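Long-range contacts in RNA-directed RNA polymerase (Infectious pancreatic necrosis virus, PDB 3ZED), which probably copies the viral RNA genome as an RNA-dependent RNA polymerase, found both free and covalently attached to the genomic RNA: residues I368-R373 / F690-R695; A38-D43 / S163-L168; D282-V287 / K734-T739; G248-G253 / F294-C299; P144-Q149 / W622-L627. All coordinates share one frame; numbering follows the deposited sequence.

Contact 1. Residues I368-R373 / F690-R695; sequences IMTIIR and FDPKAR
Ile371 and Phe690 make the close part of this contact: CD1 of Ile371 lies 3.7 Å from CZ of Phe690, the isoleucine chain crossing the phenylalanine at about a right angle. CG1 of Ile371 sits at the edge of the ring, in its plane, while the backbone N of Pro692 lies over the centre of one face. The branched aliphatic chain suits this buried helix position. CD1 of Ile371 also packs over one face of the Arg695 guanidinium, 3.9 Å from NH1. That group is steadied at its edge by a nearly straight bond from Arg695 NE to Pro692 O (2.8 Å, 174°), and NH1 is bound by Ile347 O. Toward solvent the packing is thinner: Thr370 CG2, anti to its backbone N, meets Pro692 CG at 3.8 Å, whereas Thr370 OG1 turns back to Asp366 O in its own helix. Helix 364-377 thus carries the loop before helix 706-714 on one flank, while Ile368, Met369 and Ile372 pack on strands 382-386 and 556-560 and helix 524-533.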
# COMPACT_ATOMS: atom_id res chain seq x y z
N ILE B 368 -9.61 8.23 18.61
CA ILE B 368 -10.68 7.75 17.72
C ILE B 368 -11.98 7.59 18.52
O ILE B 368 -13.02 8.09 18.09
CB ILE B 368 -10.26 6.42 17.02
CG1 ILE B 368 -9.14 6.64 15.99
CG2 ILE B 368 -11.48 5.65 16.43
CD1 ILE B 368 -9.50 7.37 14.75
N MET B 369 -11.91 6.93 19.70
CA MET B 369 -13.09 6.71 20.56
C MET B 369 -13.69 8.03 21.06
O MET B 369 -14.91 8.15 21.13
CB MET B 369 -12.78 5.77 21.72
CG MET B 369 -12.51 4.34 21.26
SD MET B 369 -13.88 3.53 20.34
CE MET B 369 -15.18 3.52 21.59
N THR B 370 -12.84 9.06 21.33
CA THR B 370 -13.29 10.40 21.71
C THR B 370 -14.08 11.02 20.52
O THR B 370 -15.17 11.53 20.72
CB THR B 370 -12.10 11.28 22.15
OG1 THR B 370 -11.52 10.69 23.31
CG2 THR B 370 -12.50 12.72 22.48
N ILE B 371 -13.53 10.91 19.30
CA ILE B 371 -14.17 11.43 18.08
C ILE B 371 -15.52 10.72 17.88
O ILE B 371 -16.52 11.40 17.65
CB ILE B 371 -13.23 11.34 16.84
CG1 ILE B 371 -12.08 12.38 16.95
CG2 ILE B 371 -14.01 11.56 15.53
CD1 ILE B 371 -10.78 11.95 16.26
N ILE B 372 -15.56 9.38 18.04
CA ILE B 372 -16.78 8.57 17.90
C ILE B 372 -17.83 8.97 18.96
O ILE B 372 -18.99 9.21 18.60
CB ILE B 372 -16.47 7.04 17.93
CG1 ILE B 372 -15.77 6.60 16.61
CG2 ILE B 372 -17.74 6.19 18.22
CD1 ILE B 372 -15.18 5.14 16.64
N ARG B 373 -17.42 9.06 20.23
CA ARG B 373 -18.31 9.40 21.35
C ARG B 373 -18.91 10.80 21.19
O ARG B 373 -20.11 10.96 21.40
CB ARG B 373 -17.60 9.25 22.71
CG ARG B 373 -17.46 7.77 23.14
CD ARG B 373 -16.74 7.62 24.47
NE ARG B 373 -15.29 7.67 24.30
CZ ARG B 373 -14.39 7.69 25.29
NH1 ARG B 373 -14.80 7.67 26.56
NH2 ARG B 373 -13.09 7.72 25.03
N PHE B 690 -5.58 15.13 24.34
CA PHE B 690 -6.34 15.33 23.11
C PHE B 690 -7.58 16.18 23.31
O PHE B 690 -8.44 15.87 24.14
CB PHE B 690 -6.74 13.97 22.48
CG PHE B 690 -7.53 14.03 21.19
CD1 PHE B 690 -7.02 14.70 20.07
CD2 PHE B 690 -8.74 13.36 21.06
CE1 PHE B 690 -7.72 14.69 18.85
CE2 PHE B 690 -9.43 13.35 19.84
CZ PHE B 690 -8.92 14.02 18.75
N ASP B 691 -7.67 17.22 22.48
CA ASP B 691 -8.81 18.10 22.35
C ASP B 691 -9.18 18.07 20.87
O ASP B 691 -8.38 18.58 20.06
CB ASP B 691 -8.48 19.52 22.87
CG ASP B 691 -9.62 20.54 22.83
OD1 ASP B 691 -10.77 20.15 22.48
OD2 ASP B 691 -9.37 21.72 23.17
N PRO B 692 -10.32 17.42 20.48
CA PRO B 692 -10.66 17.33 19.03
C PRO B 692 -10.84 18.70 18.35
O PRO B 692 -10.51 18.84 17.18
CB PRO B 692 -11.99 16.54 19.02
CG PRO B 692 -12.09 15.87 20.36
CD PRO B 692 -11.33 16.74 21.32
N LYS B 693 -11.35 19.70 19.10
CA LYS B 693 -11.57 21.07 18.60
C LYS B 693 -10.25 21.79 18.31
O LYS B 693 -10.22 22.71 17.49
CB LYS B 693 -12.40 21.88 19.61
N ALA B 694 -9.15 21.35 18.96
CA ALA B 694 -7.82 21.93 18.81
C ALA B 694 -7.06 21.40 17.57
O ALA B 694 -5.99 21.94 17.24
CB ALA B 694 -7.00 21.67 20.07
N ARG B 695 -7.60 20.35 16.89
CA ARG B 695 -7.01 19.79 15.67
C ARG B 695 -6.95 20.85 14.57
O ARG B 695 -7.97 21.48 14.28
CB ARG B 695 -7.81 18.58 15.17
CG ARG B 695 -7.62 17.29 15.96
CD ARG B 695 -8.56 16.22 15.44
NE ARG B 695 -9.96 16.63 15.51
CZ ARG B 695 -10.95 16.10 14.81
NH1 ARG B 695 -10.70 15.12 13.94
NH2 ARG B 695 -12.18 16.55 14.94

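Contact 2. Residues A38-D43 / S163-L168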
# COMPACT_ATOMS: atom_id res chain seq x y z
N ALA B 38 -2.89 -30.41 -2.74
CA ALA B 38 -3.09 -31.37 -3.82
C ALA B 38 -2.14 -31.06 -4.97
O ALA B 38 -1.63 -29.93 -5.06
CB ALA B 38 -4.54 -31.31 -4.31
N LYS B 39 -1.90 -32.04 -5.85
CA LYS B 39 -1.10 -31.83 -7.05
C LYS B 39 -1.78 -30.72 -7.87
O LYS B 39 -3.02 -30.65 -7.87
CB LYS B 39 -0.94 -33.13 -7.87
CG LYS B 39 -0.15 -34.22 -7.15
CD LYS B 39 -0.29 -35.58 -7.84
CE LYS B 39 0.21 -36.75 -7.02
NZ LYS B 39 1.69 -36.91 -7.10
N ASP B 40 -1.00 -29.80 -8.43
CA ASP B 40 -1.55 -28.67 -9.16
C ASP B 40 -1.60 -28.97 -10.65
O ASP B 40 -0.55 -28.97 -11.29
CB ASP B 40 -0.72 -27.41 -8.88
CG ASP B 40 -1.37 -26.11 -9.29
OD1 ASP B 40 -2.28 -26.14 -10.16
OD2 ASP B 40 -0.97 -25.06 -8.77
N PRO B 41 -2.81 -29.21 -11.25
CA PRO B 41 -2.87 -29.54 -12.68
C PRO B 41 -2.55 -28.36 -13.60
O PRO B 41 -2.36 -28.59 -14.78
CB PRO B 41 -4.31 -30.02 -12.88
CG PRO B 41 -5.08 -29.37 -11.83
CD PRO B 41 -4.16 -29.24 -10.63
N LEU B 42 -2.48 -27.12 -13.08
CA LEU B 42 -2.18 -25.96 -13.92
C LEU B 42 -0.74 -25.43 -13.69
O LEU B 42 -0.48 -24.28 -14.04
CB LEU B 42 -3.20 -24.81 -13.70
CG LEU B 42 -4.72 -25.12 -13.75
CD1 LEU B 42 -5.54 -23.89 -13.32
CD2 LEU B 42 -5.15 -25.63 -15.12
N ASP B 43 0.19 -26.26 -13.17
CA ASP B 43 1.58 -25.85 -12.90
C ASP B 43 2.50 -25.90 -14.15
O ASP B 43 3.73 -25.88 -14.02
CB ASP B 43 2.19 -26.68 -11.74
CG ASP B 43 2.47 -28.16 -12.03
OD1 ASP B 43 2.03 -28.65 -13.11
OD2 ASP B 43 3.11 -28.81 -11.19
N SER B 163 -0.80 -21.53 -4.62
CA SER B 163 -0.51 -22.37 -5.78
C SER B 163 -0.69 -21.62 -7.08
O SER B 163 -1.19 -20.49 -7.07
CB SER B 163 -1.41 -23.61 -5.77
OG SER B 163 -2.78 -23.29 -5.95
N TYR B 164 -0.30 -22.24 -8.22
CA TYR B 164 -0.49 -21.66 -9.56
C TYR B 164 -2.00 -21.54 -9.85
O TYR B 164 -2.44 -20.49 -10.29
CB TYR B 164 0.20 -22.50 -10.64
CG TYR B 164 1.68 -22.24 -10.81
CD1 TYR B 164 2.14 -21.03 -11.33
CD2 TYR B 164 2.62 -23.23 -10.53
CE1 TYR B 164 3.50 -20.80 -11.53
CE2 TYR B 164 3.98 -23.01 -10.72
CZ TYR B 164 4.42 -21.80 -11.23
OH TYR B 164 5.76 -21.61 -11.43
N SER B 165 -2.79 -22.60 -9.54
CA SER B 165 -4.24 -22.61 -9.72
C SER B 165 -4.88 -21.46 -8.92
O SER B 165 -5.74 -20.74 -9.44
CB SER B 165 -4.83 -23.95 -9.29
OG SER B 165 -4.62 -24.96 -10.26
N GLY B 166 -4.45 -21.31 -7.65
CA GLY B 166 -4.89 -20.23 -6.77
C GLY B 166 -4.66 -18.87 -7.42
O GLY B 166 -5.60 -18.08 -7.52
N GLN B 167 -3.41 -18.63 -7.95
CA GLN B 167 -3.00 -17.39 -8.63
C GLN B 167 -3.82 -17.14 -9.89
O GLN B 167 -4.25 -16.02 -10.12
CB GLN B 167 -1.49 -17.43 -9.00
CG GLN B 167 -0.54 -17.32 -7.81
CD GLN B 167 0.86 -17.04 -8.28
OE1 GLN B 167 1.62 -17.95 -8.59
NE2 GLN B 167 1.21 -15.77 -8.39
N LEU B 168 -4.02 -18.19 -10.71
CA LEU B 168 -4.76 -18.12 -11.98
C LEU B 168 -6.25 -17.82 -11.75
O LEU B 168 -6.81 -16.96 -12.43
CB LEU B 168 -4.56 -19.40 -12.80
CG LEU B 168 -3.13 -19.61 -13.34
CD1 LEU B 168 -2.91 -21.04 -13.81
CD2 LEU B 168 -2.80 -18.64 -14.45
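Asp40 and Ser165 carry the polar core of the contact, both carboxylate oxygens facing the first turn of helix 164-179. OD1 of Asp40 accepts the hydroxyl of Ser165 at 2.6 Å from OG, on the syn side but 33° out of the carboxylate plane. From the opposite face the backbone N of Leu42 reaches the same OD1 at 3.1 Å, so two donors grip this oxygen; the Leu42 N bond closes an Asx turn. OD2 of Asp40 offers its syn lone pair to Ser165 N (3.2 Å, 164°), and Tyr164 N adds a weak bond to it. With CG anti to the backbone N (chi1 -166°), the short aspartate brings its carboxylate to the helix start, where the helix dipole would be expected to stabilise its negative charge. Ser163 is the N-cap: its OG accepts from Gly166 N at 3.1 Å and is also hydrogen-bonded to Asp315. Beside these polar groups Leu42 CB packs on Leu168 CD1 at 3.8 Å, and Asp43 CB touches Tyr164 CD2. A serine N-cap joined by an aspartate from a distant type I turn, residues 40-43, is typical of a capped helix N-terminus, here binding the N-terminal loop to the polymerase body.

Contact 3. Residues D282-V287 / K734-T739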
# COMPACT_ATOMS: atom_id res chain seq x y z
N ASP B 282 8.85 14.44 -34.38
CA ASP B 282 7.69 13.54 -34.38
C ASP B 282 7.51 12.96 -32.95
O ASP B 282 7.96 11.84 -32.69
CB ASP B 282 7.87 12.44 -35.46
CG ASP B 282 6.64 11.59 -35.76
OD1 ASP B 282 5.67 11.60 -34.94
OD2 ASP B 282 6.65 10.89 -36.80
N PRO B 283 6.88 13.72 -32.01
CA PRO B 283 6.70 13.19 -30.64
C PRO B 283 5.89 11.89 -30.58
O PRO B 283 6.18 11.05 -29.72
CB PRO B 283 5.99 14.32 -29.89
CG PRO B 283 6.24 15.55 -30.70
CD PRO B 283 6.30 15.07 -32.12
N GLU B 284 4.91 11.70 -31.49
CA GLU B 284 4.11 10.47 -31.49
C GLU B 284 4.97 9.22 -31.76
O GLU B 284 4.95 8.29 -30.96
CB GLU B 284 2.93 10.54 -32.45
CG GLU B 284 1.87 9.50 -32.13
CD GLU B 284 0.45 9.93 -32.45
OE1 GLU B 284 -0.16 10.65 -31.62
OE2 GLU B 284 -0.04 9.55 -33.53
N ALA B 285 5.74 9.21 -32.87
CA ALA B 285 6.60 8.07 -33.22
C ALA B 285 7.72 7.89 -32.19
O ALA B 285 8.04 6.76 -31.84
CB ALA B 285 7.20 8.26 -34.60
N GLY B 286 8.28 9.00 -31.71
CA GLY B 286 9.36 9.04 -30.74
C GLY B 286 8.97 8.49 -29.39
O GLY B 286 9.67 7.63 -28.85
N VAL B 287 7.86 9.00 -28.81
CA VAL B 287 7.35 8.58 -27.49
C VAL B 287 6.93 7.11 -27.55
O VAL B 287 7.32 6.34 -26.67
CB VAL B 287 6.22 9.52 -26.97
CG1 VAL B 287 5.43 8.90 -25.83
CG2 VAL B 287 6.79 10.88 -26.56
N LYS B 734 -6.10 15.34 -21.71
CA LYS B 734 -7.04 15.27 -22.83
C LYS B 734 -6.37 15.30 -24.21
O LYS B 734 -6.95 14.78 -25.16
CB LYS B 734 -8.04 16.44 -22.74
CG LYS B 734 -8.95 16.38 -21.51
CD LYS B 734 -9.32 17.77 -21.02
CE LYS B 734 -10.28 17.75 -19.87
NZ LYS B 734 -10.58 19.12 -19.40
N LEU B 735 -5.18 15.90 -24.34
CA LEU B 735 -4.51 16.03 -25.65
C LEU B 735 -3.66 14.80 -26.03
O LEU B 735 -3.01 14.22 -25.16
CB LEU B 735 -3.64 17.28 -25.67
CG LEU B 735 -4.37 18.62 -25.74
CD1 LEU B 735 -3.55 19.72 -25.07
CD2 LEU B 735 -4.69 19.00 -27.18
N ARG B 736 -3.63 14.45 -27.33
CA ARG B 736 -2.87 13.31 -27.85
C ARG B 736 -1.34 13.56 -27.80
O ARG B 736 -0.90 14.72 -27.70
CB ARG B 736 -3.32 12.92 -29.28
CG ARG B 736 -3.10 13.99 -30.34
CD ARG B 736 -3.75 13.64 -31.66
NE ARG B 736 -3.06 12.55 -32.37
CZ ARG B 736 -3.54 11.95 -33.45
NH1 ARG B 736 -4.71 12.32 -33.96
NH2 ARG B 736 -2.86 10.98 -34.04
N VAL B 737 -0.56 12.46 -27.87
CA VAL B 737 0.91 12.41 -27.75
C VAL B 737 1.64 13.22 -28.86
O VAL B 737 2.72 13.74 -28.58
CB VAL B 737 1.36 10.93 -27.62
CG1 VAL B 737 2.77 10.68 -28.12
CG2 VAL B 737 1.23 10.45 -26.18
N SER B 738 1.05 13.37 -30.07
CA SER B 738 1.66 14.14 -31.17
C SER B 738 1.81 15.65 -30.83
O SER B 738 2.68 16.30 -31.39
CB SER B 738 0.87 13.98 -32.46
OG SER B 738 -0.46 14.44 -32.29
N THR B 739 1.00 16.17 -29.88
CA THR B 739 0.98 17.57 -29.41
C THR B 739 1.92 17.84 -28.22
O THR B 739 1.89 18.95 -27.68
CB THR B 739 -0.46 17.97 -28.98
OG1 THR B 739 -0.80 17.33 -27.73
CG2 THR B 739 -1.51 17.67 -30.04
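Glu284 meets Ser738 and Arg736 across the contact, and its side chain can be followed outward. CB lies 4.0 Å from Ser738 CB. CG is anti to the backbone N (chi1 -162°) and heads beside Val737, with CG1 of that valine 4.3 Å away. CD faces the edge of the Arg736 guanidinium, in its plane. At the tip OE2 uses its syn lone pair to accept from Arg736 NH2 (3.2 Å, 157°), a salt bridge whose two planes are only 13° apart; OE1 lies 3.4 Å from Ser738 N. Beneath this charged tip the packing is apolar: Val737 CG1 presses on Glu284 CA at 3.6 Å and on Val287 CB at 3.8 Å, while the Pro283 ring lies against the carbonyls of Val737 and Ser738. Proline suits the first turn of helix 283-293, where no backbone N-H is needed. Arg736 NH1 has a further partner in Asn776 O. Because Glu784 brings a second negative charge close to Glu284 OE1, the arginine probably offsets repulsion as well as joining the C-terminal region to this helix.

Contact 4. Residues G248-G253 / F294-C299; sequences GLPYIG and FWYLSC
Leu249 and Tyr296 bring their CA atoms to 6.1 Å where a loop that makes a tight turn around the cis peptide before Pro250, closed by Tyr251 N to Gly248 O, passes the 3-10 turn 295-298. Leu249 gives the larger share of the loop's side of the contact. Its CG is anti to the carbonyl carbon (chi1 -65°), and CD1 reaches Cys299, lying 3.7 Å from its CB; the same methyl also approaches Tyr296 CB at 4.1 Å. A leucine suits this buried place because its branched end can touch several neighbours at once. Pro250 crosses the Tyr296 side chain at a slant, CG 3.6 Å from CE1, and CG also lies above one face of the Tyr251 ring, offset toward its rim. Residues 248-253 form most of a predicted GTP-binding stretch, 248-255, so the contact would back that loop against the start of strand 299-310, which belongs to a mixed sheet. Between the backbones one water accepts from Leu249 N at 2.9 Å and donates to Cys299 O at 2.9 Å, satisfying both buried groups. Within the turn, Ser298 OG donates to Trp295 O at 2.8 Å, and that carbonyl also accepts Ser298 N. Tyr296 CB lies over the centre of one face of the Trp295 indole, whose NE1 binds Ala64 O, while Leu266 of helix 260-278 touches Pro250, Tyr251 and Tyr296.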
# COMPACT_ATOMS: atom_id res chain seq x y z
N GLY B 248 12.52 -7.27 -10.15
CA GLY B 248 11.52 -7.37 -11.21
C GLY B 248 12.21 -7.41 -12.56
O GLY B 248 13.44 -7.57 -12.64
N LEU B 249 11.43 -7.26 -13.65
CA LEU B 249 11.97 -7.25 -15.01
C LEU B 249 12.92 -6.06 -15.21
O LEU B 249 12.68 -5.00 -14.62
CB LEU B 249 10.87 -7.22 -16.08
CG LEU B 249 9.94 -8.43 -16.19
CD1 LEU B 249 9.01 -8.27 -17.38
CD2 LEU B 249 10.70 -9.71 -16.36
N PRO B 250 14.03 -6.22 -15.96
CA PRO B 250 14.47 -7.41 -16.70
C PRO B 250 15.49 -8.26 -15.93
O PRO B 250 16.31 -8.94 -16.55
CB PRO B 250 15.07 -6.79 -17.97
CG PRO B 250 15.60 -5.43 -17.53
CD PRO B 250 14.94 -5.08 -16.21
N TYR B 251 15.42 -8.25 -14.58
CA TYR B 251 16.37 -9.00 -13.76
C TYR B 251 15.71 -10.04 -12.86
O TYR B 251 15.72 -9.90 -11.64
CB TYR B 251 17.26 -8.04 -12.92
CG TYR B 251 17.92 -6.98 -13.77
CD1 TYR B 251 18.96 -7.30 -14.65
CD2 TYR B 251 17.48 -5.66 -13.73
CE1 TYR B 251 19.53 -6.33 -15.47
CE2 TYR B 251 18.05 -4.69 -14.55
CZ TYR B 251 19.07 -5.03 -15.43
OH TYR B 251 19.63 -4.07 -16.22
N ILE B 252 15.20 -11.14 -13.46
CA ILE B 252 14.58 -12.22 -12.70
C ILE B 252 15.66 -12.97 -11.89
O ILE B 252 16.75 -13.27 -12.40
CB ILE B 252 13.76 -13.19 -13.62
CG1 ILE B 252 12.48 -12.48 -14.16
CG2 ILE B 252 13.40 -14.50 -12.90
CD1 ILE B 252 11.96 -13.04 -15.47
N GLY B 253 15.34 -13.21 -10.62
CA GLY B 253 16.21 -13.90 -9.68
C GLY B 253 17.15 -12.98 -8.93
O GLY B 253 18.00 -13.45 -8.17
N PHE B 294 11.16 0.02 -23.92
CA PHE B 294 11.15 -0.22 -22.48
C PHE B 294 9.81 -0.87 -22.03
O PHE B 294 9.41 -0.67 -20.88
CB PHE B 294 11.38 1.09 -21.72
CG PHE B 294 12.77 1.66 -21.83
CD1 PHE B 294 13.75 1.32 -20.91
CD2 PHE B 294 13.09 2.57 -22.83
CE1 PHE B 294 15.04 1.87 -20.99
CE2 PHE B 294 14.37 3.12 -22.92
CZ PHE B 294 15.34 2.77 -22.00
N TRP B 295 9.14 -1.67 -22.91
CA TRP B 295 7.85 -2.33 -22.63
C TRP B 295 7.86 -3.05 -21.28
O TRP B 295 6.85 -3.03 -20.57
CB TRP B 295 7.47 -3.33 -23.76
CG TRP B 295 8.34 -4.57 -23.81
CD1 TRP B 295 9.46 -4.75 -24.56
CD2 TRP B 295 8.18 -5.76 -23.02
NE1 TRP B 295 10.01 -5.99 -24.30
CE2 TRP B 295 9.27 -6.61 -23.33
CE3 TRP B 295 7.24 -6.19 -22.06
CZ2 TRP B 295 9.43 -7.88 -22.74
CZ3 TRP B 295 7.42 -7.42 -21.46
CH2 TRP B 295 8.48 -8.27 -21.82
N TYR B 296 9.01 -3.70 -20.92
CA TYR B 296 9.19 -4.53 -19.74
C TYR B 296 9.07 -3.73 -18.44
O TYR B 296 8.83 -4.32 -17.39
CB TYR B 296 10.51 -5.30 -19.82
CG TYR B 296 11.73 -4.44 -20.09
CD1 TYR B 296 12.44 -3.86 -19.05
CD2 TYR B 296 12.18 -4.24 -21.39
CE1 TYR B 296 13.55 -3.05 -19.30
CE2 TYR B 296 13.29 -3.45 -21.66
CZ TYR B 296 13.98 -2.87 -20.61
OH TYR B 296 15.09 -2.10 -20.86
N LEU B 297 9.17 -2.39 -18.53
CA LEU B 297 9.00 -1.51 -17.38
C LEU B 297 7.51 -1.40 -16.98
O LEU B 297 7.20 -0.83 -15.94
CB LEU B 297 9.60 -0.12 -17.64
CG LEU B 297 11.13 -0.01 -17.76
CD1 LEU B 297 11.56 1.45 -17.79
CD2 LEU B 297 11.85 -0.72 -16.62
N SER B 298 6.61 -2.00 -17.78
CA SER B 298 5.17 -2.01 -17.50
C SER B 298 4.65 -3.43 -17.19
O SER B 298 3.44 -3.64 -17.15
CB SER B 298 4.39 -1.43 -18.67
OG SER B 298 4.31 -2.38 -19.72
N CYS B 299 5.57 -4.41 -17.03
CA CYS B 299 5.20 -5.81 -16.81
C CYS B 299 5.70 -6.27 -15.45
O CYS B 299 6.91 -6.30 -15.21
CB CYS B 299 5.74 -6.68 -17.94
SG CYS B 299 5.11 -8.39 -17.95
O HOH W 1 8.63 -6.92 -12.97

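Contact 5. Residues P144-Q149 / W622-L627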
# COMPACT_ATOMS: atom_id res chain seq x y z
N PRO B 144 -12.60 -22.13 26.76
CA PRO B 144 -12.99 -23.17 25.78
C PRO B 144 -13.14 -22.64 24.35
O PRO B 144 -12.69 -23.29 23.41
CB PRO B 144 -14.33 -23.71 26.33
CG PRO B 144 -14.25 -23.43 27.82
CD PRO B 144 -13.56 -22.08 27.89
N GLU B 145 -13.71 -21.43 24.19
CA GLU B 145 -13.87 -20.79 22.89
C GLU B 145 -12.51 -20.43 22.28
O GLU B 145 -12.37 -20.54 21.08
CB GLU B 145 -14.77 -19.55 22.99
CG GLU B 145 -15.31 -19.05 21.66
CD GLU B 145 -16.08 -20.02 20.76
OE1 GLU B 145 -16.77 -20.93 21.29
OE2 GLU B 145 -16.00 -19.84 19.53
N THR B 146 -11.52 -20.05 23.10
CA THR B 146 -10.18 -19.71 22.60
C THR B 146 -9.50 -20.98 22.07
O THR B 146 -8.95 -20.96 20.98
CB THR B 146 -9.34 -19.02 23.69
OG1 THR B 146 -9.98 -17.82 24.10
CG2 THR B 146 -7.92 -18.71 23.23
N LEU B 147 -9.55 -22.08 22.85
CA LEU B 147 -8.96 -23.35 22.42
C LEU B 147 -9.60 -23.83 21.10
O LEU B 147 -8.87 -24.17 20.16
CB LEU B 147 -9.11 -24.44 23.52
CG LEU B 147 -8.52 -25.84 23.16
CD1 LEU B 147 -7.03 -25.75 22.83
CD2 LEU B 147 -8.78 -26.88 24.29
N ARG B 148 -10.94 -23.86 21.03
CA ARG B 148 -11.65 -24.32 19.84
C ARG B 148 -11.27 -23.48 18.61
O ARG B 148 -10.99 -24.05 17.54
CB ARG B 148 -13.16 -24.28 20.06
CG ARG B 148 -13.64 -25.45 20.89
CD ARG B 148 -15.15 -25.48 21.02
NE ARG B 148 -15.55 -26.02 22.32
CZ ARG B 148 -16.08 -25.30 23.30
NH1 ARG B 148 -16.31 -24.00 23.13
NH2 ARG B 148 -16.41 -25.87 24.45
N GLN B 149 -11.19 -22.15 18.79
CA GLN B 149 -10.85 -21.23 17.70
C GLN B 149 -9.44 -21.47 17.16
O GLN B 149 -9.27 -21.55 15.94
CB GLN B 149 -11.04 -19.78 18.13
CG GLN B 149 -12.52 -19.41 18.14
CD GLN B 149 -12.79 -18.07 18.77
OE1 GLN B 149 -11.90 -17.42 19.36
NE2 GLN B 149 -14.04 -17.64 18.69
N TRP B 622 -2.58 -10.47 25.59
CA TRP B 622 -2.53 -10.16 27.02
C TRP B 622 -3.93 -10.15 27.62
O TRP B 622 -4.06 -10.42 28.79
CB TRP B 622 -1.84 -8.80 27.29
CG TRP B 622 -2.52 -7.60 26.68
CD1 TRP B 622 -2.24 -7.04 25.47
CD2 TRP B 622 -3.58 -6.82 27.25
NE1 TRP B 622 -3.08 -5.98 25.24
CE2 TRP B 622 -3.90 -5.81 26.33
CE3 TRP B 622 -4.28 -6.87 28.47
CZ2 TRP B 622 -4.90 -4.84 26.58
CZ3 TRP B 622 -5.26 -5.91 28.72
CH2 TRP B 622 -5.57 -4.92 27.78
N ASN B 623 -4.96 -9.78 26.82
CA ASN B 623 -6.33 -9.65 27.28
C ASN B 623 -7.14 -10.94 27.07
O ASN B 623 -8.33 -10.94 27.36
CB ASN B 623 -7.03 -8.44 26.63
CG ASN B 623 -8.15 -7.90 27.47
OD1 ASN B 623 -8.07 -7.84 28.69
ND2 ASN B 623 -9.26 -7.55 26.85
N ASN B 624 -6.51 -12.03 26.60
CA ASN B 624 -7.17 -13.33 26.43
C ASN B 624 -6.56 -14.24 27.51
O ASN B 624 -5.38 -14.58 27.38
CB ASN B 624 -6.99 -13.87 25.02
CG ASN B 624 -7.73 -15.15 24.76
OD1 ASN B 624 -7.56 -16.16 25.44
ND2 ASN B 624 -8.53 -15.15 23.73
N PRO B 625 -7.29 -14.61 28.59
CA PRO B 625 -6.63 -15.30 29.70
C PRO B 625 -6.02 -16.64 29.34
O PRO B 625 -4.90 -16.91 29.78
CB PRO B 625 -7.71 -15.40 30.79
CG PRO B 625 -9.01 -15.21 30.06
CD PRO B 625 -8.68 -14.24 28.95
N LEU B 626 -6.69 -17.46 28.54
CA LEU B 626 -6.08 -18.73 28.15
C LEU B 626 -4.85 -18.50 27.27
O LEU B 626 -3.80 -19.10 27.51
CB LEU B 626 -7.08 -19.65 27.45
CG LEU B 626 -6.65 -21.13 27.34
CD1 LEU B 626 -6.67 -21.82 28.69
CD2 LEU B 626 -7.49 -21.88 26.30
N LEU B 627 -4.98 -17.64 26.27
CA LEU B 627 -3.90 -17.36 25.34
C LEU B 627 -2.69 -16.75 26.06
O LEU B 627 -1.56 -17.18 25.79
CB LEU B 627 -4.37 -16.44 24.18
CG LEU B 627 -3.35 -16.08 23.10
CD1 LEU B 627 -2.78 -17.33 22.42
CD2 LEU B 627 -3.96 -15.14 22.06
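Thr146 and Asn624 meet tip to tip: Asn624 ND2 donates to Thr146 OG1 (3.1 Å, 148°), with the hydroxyl oxygen close to the amide plane. The threonine methyl shares the encounter, CG2 standing 3.6 Å from the same ND2, so both branches of Thr146 lie against the amide. Beside them the contact is apolar, with Leu626 CD2 4.1 Å from Leu147 CB and Thr146 CG2 4.3 Å from Leu627 CB. Asparagine suits its place because its amide has two ends to use. Asn624 is the N-cap of helix 625-645, its OD1 accepting from Leu627 N (3.1 Å, 167°) with that donor 36° out of the carbonyl plane, while ND2 remains for the neighbouring helix. CG anti to the backbone N carries the amide carbon toward Thr146, and Pro625 follows at the first helical residue, where an imino nitrogen costs no backbone bond. Thr146 OG1 is in turn held by Thr142 O, a threonine hydroxyl bonding back to a carbonyl one turn earlier, which would hold the hydroxyl in this orientation. Farther out, Leu147 packs on Leu128, Thr132 and Leu135 of helix 125-137, and Leu627 touches Leu583 of helix 580-588.

Along the chain contact 2 closes before contacts 4, 3 and 1 open, while contact 5 begins within its loop and crosses it. Contact 4 is nested inside the loop closed by contact 5, and contact 1 inside that of contact 3. Contacts 3 and 4 are neighbours, centres 24 Å apart and nearest atoms about 8 Å; helix 283-293 joins them, starting in contact 3 and ending just before Phe294 of contact 4. Contacts 2 and 4 are 24 Å apart between centres, both within the palm region. Contacts 3 and 5 are 63 Å apart, on opposite sides of the chain's centre. Contacts 1 and 3 tie C-terminal residues to palm helices, and contact 5 palm to thumb, uniting distant sequence regions.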